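Local atomic coordinates of putative uncharacterized protein (Vibrio cholerae, PDB entry 4G7X), a protein that is probably the minor coat protein pIII of the Vibrio phage CTXphi, whose N-terminal N1 domain is likely to act in infection of the host bacterium. Residues A[36-40]-A[41-45]. Sequence-based numbering, arbitrary orientation.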
loop_
_atom_site.group_PDB
_atom_site.type_symbol
_atom_site.label_atom_id
_atom_site.label_comp_id
_atom_site.label_asym_id
_atom_site.label_seq_id
_atom_site.Cartn_x
_atom_site.Cartn_y
_atom_site.Cartn_z
ATOM N N VAL A 36 4.785 -6.062 -13.833
ATOM C CA VAL A 36 4.427 -4.714 -14.249
ATOM C C VAL A 36 5.687 -3.870 -14.334
ATOM O O VAL A 36 6.503 -3.868 -13.404
ATOM C CB VAL A 36 3.445 -4.046 -13.258
ATOM C CG1 VAL A 36 3.157 -2.606 -13.664
ATOM C CG2 VAL A 36 2.146 -4.830 -13.163
ATOM N N LEU A 37 5.840 -3.164 -15.448
ATOM C CA LEU A 37 6.874 -2.146 -15.563
ATOM C C LEU A 37 6.332 -0.846 -14.975
ATOM O O LEU A 37 5.527 -0.148 -15.601
ATOM C CB LEU A 37 7.317 -1.984 -17.016
ATOM C CG LEU A 37 8.560 -1.127 -17.262
ATOM C CD1 LEU A 37 9.782 -1.710 -16.560
ATOM C CD2 LEU A 37 8.791 -1.028 -18.759
ATOM N N PHE A 38 6.757 -0.561 -13.748
ATOM C CA PHE A 38 6.231 0.555 -12.977
ATOM C C PHE A 38 7.328 1.571 -12.755
ATOM O O PHE A 38 8.322 1.286 -12.078
ATOM C CB PHE A 38 5.681 0.067 -11.628
ATOM C CG PHE A 38 5.225 1.180 -10.721
ATOM C CD1 PHE A 38 6.069 1.681 -9.730
ATOM C CD2 PHE A 38 3.961 1.737 -10.869
ATOM C CE1 PHE A 38 5.653 2.714 -8.901
ATOM C CE2 PHE A 38 3.539 2.766 -10.038
ATOM C CZ PHE A 38 4.385 3.254 -9.055
ATOM N N ASP A 39 7.135 2.759 -13.324
ATOM C CA ASP A 39 8.096 3.852 -13.196
ATOM C C ASP A 39 9.518 3.389 -13.573
ATOM O O ASP A 39 10.510 3.755 -12.934
ATOM C CB ASP A 39 8.034 4.426 -11.773
ATOM C CG ASP A 39 8.462 5.878 -11.695
ATOM O OD1 ASP A 39 8.356 6.613 -12.702
ATOM O OD2 ASP A 39 8.902 6.285 -10.603
ATOM N N GLY A 40 9.594 2.567 -14.619
ATOM C CA GLY A 40 10.864 2.061 -15.140
ATOM C C GLY A 40 11.404 0.817 -14.454
ATOM O O GLY A 40 12.392 0.252 -14.903
ATOM N N CYS A 41 10.750 0.392 -13.374
ATOM C CA CYS A 41 11.184 -0.745 -12.574
ATOM C C CYS A 41 10.270 -1.937 -12.799
ATOM O O CYS A 41 9.048 -1.812 -12.707
ATOM C CB CYS A 41 11.167 -0.370 -11.093
ATOM S SG CYS A 41 11.895 -1.613 -10.000
ATOM N N MET A 42 10.858 -3.093 -13.093
ATOM C CA MET A 42 10.061 -4.299 -13.286
ATOM C C MET A 42 9.692 -4.923 -11.946
ATOM O O MET A 42 10.565 -5.325 -11.174
ATOM C CB MET A 42 10.791 -5.311 -14.160
ATOM C CG MET A 42 9.907 -6.476 -14.583
ATOM S SD MET A 42 8.619 -6.025 -15.760
ATOM C CE MET A 42 9.588 -5.885 -17.261
ATOM N N LEU A 43 8.390 -4.998 -11.689
ATOM C CA LEU A 43 7.861 -5.514 -10.429
ATOM C C LEU A 43 7.118 -6.811 -10.659
ATOM O O LEU A 43 6.440 -6.962 -11.671
ATOM C CB LEU A 43 6.892 -4.508 -9.800
ATOM C CG LEU A 43 7.305 -3.041 -9.631
ATOM C CD1 LEU A 43 6.252 -2.286 -8.833
ATOM C CD2 LEU A 43 8.669 -2.902 -8.973
ATOM N N ASP A 44 7.225 -7.725 -9.698
ATOM C CA ASP A 44 6.468 -8.975 -9.707
ATOM C C ASP A 44 5.484 -9.037 -8.540
ATOM O O ASP A 44 5.765 -8.558 -7.442
ATOM C CB ASP A 44 7.406 -10.185 -9.626
ATOM C CG ASP A 44 8.246 -10.381 -10.878
ATOM O OD1 ASP A 44 7.975 -9.759 -11.921
ATOM O OD2 ASP A 44 9.194 -11.191 -10.810
ATOM N N ILE A 45 4.331 -9.644 -8.792
ATOM C CA ILE A 45 3.329 -9.880 -7.756
ATOM C C ILE A 45 3.906 -10.663 -6.570
ATOM O O ILE A 45 4.652 -11.629 -6.749
ATOM C CB ILE A 45 2.085 -10.586 -8.360
ATOM C CG1 ILE A 45 0.943 -10.722 -7.338
ATOM C CG2 ILE A 45 2.449 -11.948 -8.944
ATOM C CD1 ILE A 45 0.246 -9.420 -6.992
#
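Val-36 and Leu-43 hold each other through both backbone groups: Leu-43 N gives its hydrogen to Val-36 O at 2.8 Å, and Val-36 N returns the bond to Leu-43 O at 2.9 Å, the donor here lying in the carbonyl plane. The second such pair is Phe-38 with Cys-41. Phe-38 N reaches Cys-41 O at 2.8 Å, whereas the bond back, from Cys-41 N to Phe-38 O at 2.9 Å, comes from above the carbonyl plane, 59° out of it, as the chain is turning there. Leu-37 and Met-42 form the non-hydrogen-bonded pair in the middle. Together this is a tight beta hairpin with a two-residue loop, strands 35-38 and 41-48 joined by a type I' turn from Phe-38 to Cys-41, with Asp-39 and Gly-40 at its corners, both at positive phi.

On the outer flanks the hairpin continues into the sheet: Leu-37 bonds by its backbone to Cys-94 and Tyr-96, and Met-42 to Arg-72.

Val-36, Phe-38, Cys-41 and Leu-43 share one face. With CG beside the backbone N (chi1 -50°), Leu-43 crosses Phe-38 at a slant and sets CD1 3.7 Å from Phe-38 CB, and so meets the near end of the ring obliquely; the ring also meets His-22 and Tyr-98. Cys-41 CB lies 3.4 Å from Phe-38 O, and its SG forms the disulfide to Cys-14, tying the hairpin to the N-terminal segment.

Leu-37 and Met-42 occupy the other face. Met-42, bent at chi2 and chi3, folds SD back to 3.8 Å from Val-36 O; its CE then comes alongside Leu-37 CD1 at a looser 4.2 Å, and the side chain also touches Trp-81.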